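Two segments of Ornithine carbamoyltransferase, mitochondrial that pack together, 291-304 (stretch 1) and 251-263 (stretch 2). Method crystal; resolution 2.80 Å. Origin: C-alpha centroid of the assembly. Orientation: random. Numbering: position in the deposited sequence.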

# COMPACT_ATOMS: atom_id res chain seq x y z
N GLU A 291 22.91 1.27 -38.62
CA GLU A 291 24.12 0.85 -39.36
C GLU A 291 24.55 -0.59 -39.06
O GLU A 291 25.08 -1.26 -39.94
CB GLU A 291 25.27 1.85 -39.18
N LEU A 292 24.30 -1.09 -37.85
CA LEU A 292 24.57 -2.50 -37.53
C LEU A 292 23.67 -3.49 -38.29
O LEU A 292 24.15 -4.51 -38.78
CB LEU A 292 24.50 -2.79 -36.03
CG LEU A 292 24.93 -4.23 -35.66
CD1 LEU A 292 26.42 -4.37 -35.29
CD2 LEU A 292 24.06 -4.80 -34.56
N ALA A 293 22.39 -3.18 -38.41
CA ALA A 293 21.45 -4.06 -39.11
C ALA A 293 21.81 -4.27 -40.57
O ALA A 293 21.93 -5.42 -41.02
CB ALA A 293 20.04 -3.55 -38.98
N LYS A 294 21.97 -3.17 -41.32
CA LYS A 294 22.33 -3.22 -42.75
C LYS A 294 23.69 -3.91 -42.99
O LYS A 294 23.80 -4.77 -43.86
CB LYS A 294 22.34 -1.81 -43.38
N ARG A 295 24.68 -3.54 -42.18
CA ARG A 295 26.05 -4.07 -42.25
C ARG A 295 26.13 -5.59 -42.01
O ARG A 295 26.82 -6.29 -42.73
CB ARG A 295 26.94 -3.32 -41.24
CG ARG A 295 28.44 -3.38 -41.50
CD ARG A 295 29.21 -2.29 -40.72
NE ARG A 295 29.12 -2.45 -39.26
CZ ARG A 295 28.64 -1.53 -38.41
NH1 ARG A 295 28.60 -1.78 -37.11
NH2 ARG A 295 28.21 -0.34 -38.85
N GLY A 296 25.42 -6.09 -40.99
CA GLY A 296 25.37 -7.53 -40.70
C GLY A 296 24.39 -8.32 -41.56
O GLY A 296 24.49 -9.54 -41.64
N GLY A 297 23.42 -7.63 -42.17
CA GLY A 297 22.49 -8.26 -43.12
C GLY A 297 21.18 -8.79 -42.56
O GLY A 297 20.65 -9.79 -43.04
N ALA A 298 20.64 -8.11 -41.54
CA ALA A 298 19.35 -8.50 -40.96
C ALA A 298 18.22 -8.33 -41.98
O ALA A 298 18.41 -7.68 -43.00
CB ALA A 298 19.08 -7.69 -39.71
N LYS A 299 17.07 -8.94 -41.71
CA LYS A 299 15.88 -8.82 -42.58
C LYS A 299 15.48 -7.36 -42.80
O LYS A 299 15.73 -6.49 -41.95
CB LYS A 299 14.69 -9.60 -42.02
CG LYS A 299 14.98 -11.07 -41.72
CD LYS A 299 14.33 -12.03 -42.70
CE LYS A 299 14.48 -13.45 -42.21
NZ LYS A 299 13.94 -14.43 -43.17
N GLU A 300 14.84 -7.10 -43.93
CA GLU A 300 14.40 -5.77 -44.27
C GLU A 300 13.48 -5.17 -43.18
O GLU A 300 13.61 -4.01 -42.82
CB GLU A 300 13.73 -5.78 -45.65
CG GLU A 300 13.36 -4.39 -46.22
CD GLU A 300 14.55 -3.44 -46.32
OE1 GLU A 300 15.70 -3.91 -46.52
OE2 GLU A 300 14.33 -2.21 -46.22
N ASN A 301 12.57 -5.99 -42.64
CA ASN A 301 11.60 -5.49 -41.66
C ASN A 301 11.86 -5.94 -40.22
O ASN A 301 10.92 -6.23 -39.49
CB ASN A 301 10.16 -5.84 -42.09
CG ASN A 301 9.91 -7.34 -42.16
OD1 ASN A 301 10.77 -8.11 -42.60
ND2 ASN A 301 8.73 -7.75 -41.71
N TRP A 302 13.13 -5.97 -39.81
CA TRP A 302 13.47 -6.42 -38.46
C TRP A 302 12.87 -5.50 -37.39
O TRP A 302 12.75 -4.29 -37.59
CB TRP A 302 14.99 -6.55 -38.28
CG TRP A 302 15.73 -5.24 -38.38
CD1 TRP A 302 16.15 -4.62 -39.52
CD2 TRP A 302 16.14 -4.40 -37.29
NE1 TRP A 302 16.78 -3.45 -39.22
CE2 TRP A 302 16.79 -3.28 -37.86
CE3 TRP A 302 16.00 -4.47 -35.90
CZ2 TRP A 302 17.31 -2.24 -37.08
CZ3 TRP A 302 16.52 -3.44 -35.12
CH2 TRP A 302 17.17 -2.33 -35.72
N LYS A 303 12.50 -6.09 -36.25
CA LYS A 303 11.82 -5.37 -35.18
C LYS A 303 12.72 -5.30 -33.95
O LYS A 303 13.61 -6.13 -33.78
CB LYS A 303 10.51 -6.09 -34.83
CG LYS A 303 9.51 -6.28 -35.98
CD LYS A 303 8.84 -4.96 -36.33
CE LYS A 303 7.48 -5.14 -37.00
NZ LYS A 303 7.52 -4.94 -38.48
N PHE A 304 12.48 -4.33 -33.08
CA PHE A 304 13.33 -4.13 -31.91
C PHE A 304 12.61 -4.33 -30.57
O PHE A 304 11.45 -3.91 -30.41
CB PHE A 304 13.98 -2.74 -31.96
CG PHE A 304 14.81 -2.42 -30.75
CD1 PHE A 304 16.06 -3.01 -30.57
CD2 PHE A 304 14.33 -1.54 -29.78
CE1 PHE A 304 16.82 -2.73 -29.44
CE2 PHE A 304 15.09 -1.25 -28.65
CZ PHE A 304 16.33 -1.85 -28.48
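Stretch 2, residues 251-263: VPEVAVKDADVIV

Stretch 2 runs helix, turn, strand alongside stretch 1, and the firmest polar link lies where the two strands pair. Ile262 N donates to Lys303 O at 2.9 Å with an N-H...O angle of 172°, and Lys303 N donates to Asp260 O at 3.2 Å and 156°. Lys303 thus bonds to the residues flanking Val261, the pattern of a parallel ladder; the bridges pair Lys303 with Val261 (CA to CA 4.8 Å) and Phe304 with Ile262 (CA to CA 5.1 Å), each pair sharing one face of the sheet.

Before the strands, two longer bonds are weak: Asp258 N to Gly297 O, 3.4 Å, and Lys299 N to Ala259 O, 3.5 Å. They join the type II turn Val256-Ala259 to the loop after the first helix. A water donates to Asp260 OD1 (2.9 Å) and Asn301 OD1 (3.2 Å), bridging the side chains.

Packing follows the same order. Ile262 CD1 lies over one face of the Trp302 ring, 3.6 Å from Trp302 CE3. Nearer the start of both stretches, Leu292 CD2 meets Val256 CG1 at 3.8 Å, and Leu292 CD1 meets Pro252 CB at 3.9 Å. Gly296 permits close approach: its CA is 3.6 Å from Glu253 O, and an ideal CB would clash with that oxygen and with Val256 CG2.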

# COMPACT_ATOMS: atom_id res chain seq x y z
N VAL A 251 31.21 -11.66 -32.18
CA VAL A 251 31.01 -10.60 -33.17
C VAL A 251 29.52 -10.32 -33.39
O VAL A 251 28.78 -11.23 -33.75
CB VAL A 251 31.61 -11.01 -34.52
CG1 VAL A 251 31.72 -9.80 -35.43
CG2 VAL A 251 32.97 -11.70 -34.32
N PRO A 252 29.08 -9.06 -33.17
CA PRO A 252 27.67 -8.65 -33.34
C PRO A 252 27.14 -8.81 -34.77
O PRO A 252 26.05 -9.32 -34.96
CB PRO A 252 27.67 -7.17 -32.95
CG PRO A 252 28.84 -7.02 -32.04
CD PRO A 252 29.89 -7.97 -32.59
N GLU A 253 27.93 -8.38 -35.75
CA GLU A 253 27.58 -8.50 -37.17
C GLU A 253 27.23 -9.95 -37.60
O GLU A 253 26.49 -10.17 -38.58
CB GLU A 253 28.68 -7.88 -38.05
N VAL A 254 27.73 -10.94 -36.85
CA VAL A 254 27.46 -12.35 -37.13
C VAL A 254 26.08 -12.73 -36.62
O VAL A 254 25.33 -13.41 -37.31
CB VAL A 254 28.52 -13.31 -36.51
CG1 VAL A 254 28.18 -14.77 -36.79
CG2 VAL A 254 29.91 -13.00 -37.04
N ALA A 255 25.76 -12.31 -35.40
CA ALA A 255 24.48 -12.64 -34.80
C ALA A 255 23.30 -12.11 -35.62
O ALA A 255 22.35 -12.84 -35.88
CB ALA A 255 24.41 -12.13 -33.36
N VAL A 256 23.38 -10.86 -36.04
CA VAL A 256 22.22 -10.20 -36.67
C VAL A 256 21.81 -10.77 -38.04
O VAL A 256 20.73 -10.45 -38.53
CB VAL A 256 22.38 -8.65 -36.75
CG1 VAL A 256 22.26 -8.03 -35.35
CG2 VAL A 256 23.71 -8.28 -37.40
N LYS A 257 22.67 -11.61 -38.62
CA LYS A 257 22.42 -12.20 -39.94
C LYS A 257 21.05 -12.87 -40.01
O LYS A 257 20.76 -13.81 -39.24
CB LYS A 257 23.53 -13.19 -40.34
N ASP A 258 20.20 -12.38 -40.92
CA ASP A 258 18.87 -12.97 -41.17
C ASP A 258 17.93 -12.98 -39.94
O ASP A 258 17.06 -13.85 -39.82
CB ASP A 258 18.99 -14.37 -41.80
CG ASP A 258 19.62 -14.33 -43.20
OD1 ASP A 258 19.33 -13.39 -43.98
OD2 ASP A 258 20.41 -15.26 -43.52
N ALA A 259 18.11 -12.01 -39.05
CA ALA A 259 17.36 -11.96 -37.80
C ALA A 259 16.01 -11.30 -38.02
O ALA A 259 15.90 -10.30 -38.75
CB ALA A 259 18.15 -11.21 -36.74
N ASP A 260 14.98 -11.85 -37.38
CA ASP A 260 13.64 -11.29 -37.51
C ASP A 260 13.43 -10.22 -36.45
O ASP A 260 12.69 -9.24 -36.67
CB ASP A 260 12.57 -12.37 -37.40
CG ASP A 260 12.61 -13.35 -38.55
OD1 ASP A 260 12.29 -12.94 -39.70
OD2 ASP A 260 12.99 -14.52 -38.30
N VAL A 261 14.09 -10.42 -35.31
CA VAL A 261 13.99 -9.53 -34.16
C VAL A 261 15.37 -9.29 -33.61
O VAL A 261 16.20 -10.21 -33.58
CB VAL A 261 13.14 -10.16 -33.05
CG1 VAL A 261 13.10 -9.26 -31.82
CG2 VAL A 261 11.73 -10.48 -33.56
N ILE A 262 15.64 -8.06 -33.17
CA ILE A 262 16.86 -7.77 -32.41
C ILE A 262 16.56 -7.30 -30.98
O ILE A 262 15.77 -6.38 -30.77
CB ILE A 262 17.82 -6.81 -33.17
CG1 ILE A 262 18.25 -7.44 -34.50
CG2 ILE A 262 19.05 -6.52 -32.32
CD1 ILE A 262 18.97 -6.47 -35.46
N VAL A 263 17.20 -7.95 -30.01
CA VAL A 263 16.99 -7.66 -28.59
C VAL A 263 18.29 -7.24 -27.89
O VAL A 263 19.36 -7.80 -28.15
CB VAL A 263 16.44 -8.87 -27.79
CG1 VAL A 263 15.62 -8.38 -26.64
CG2 VAL A 263 15.60 -9.74 -28.64
O HOH W 1 10.62 -10.87 -40.92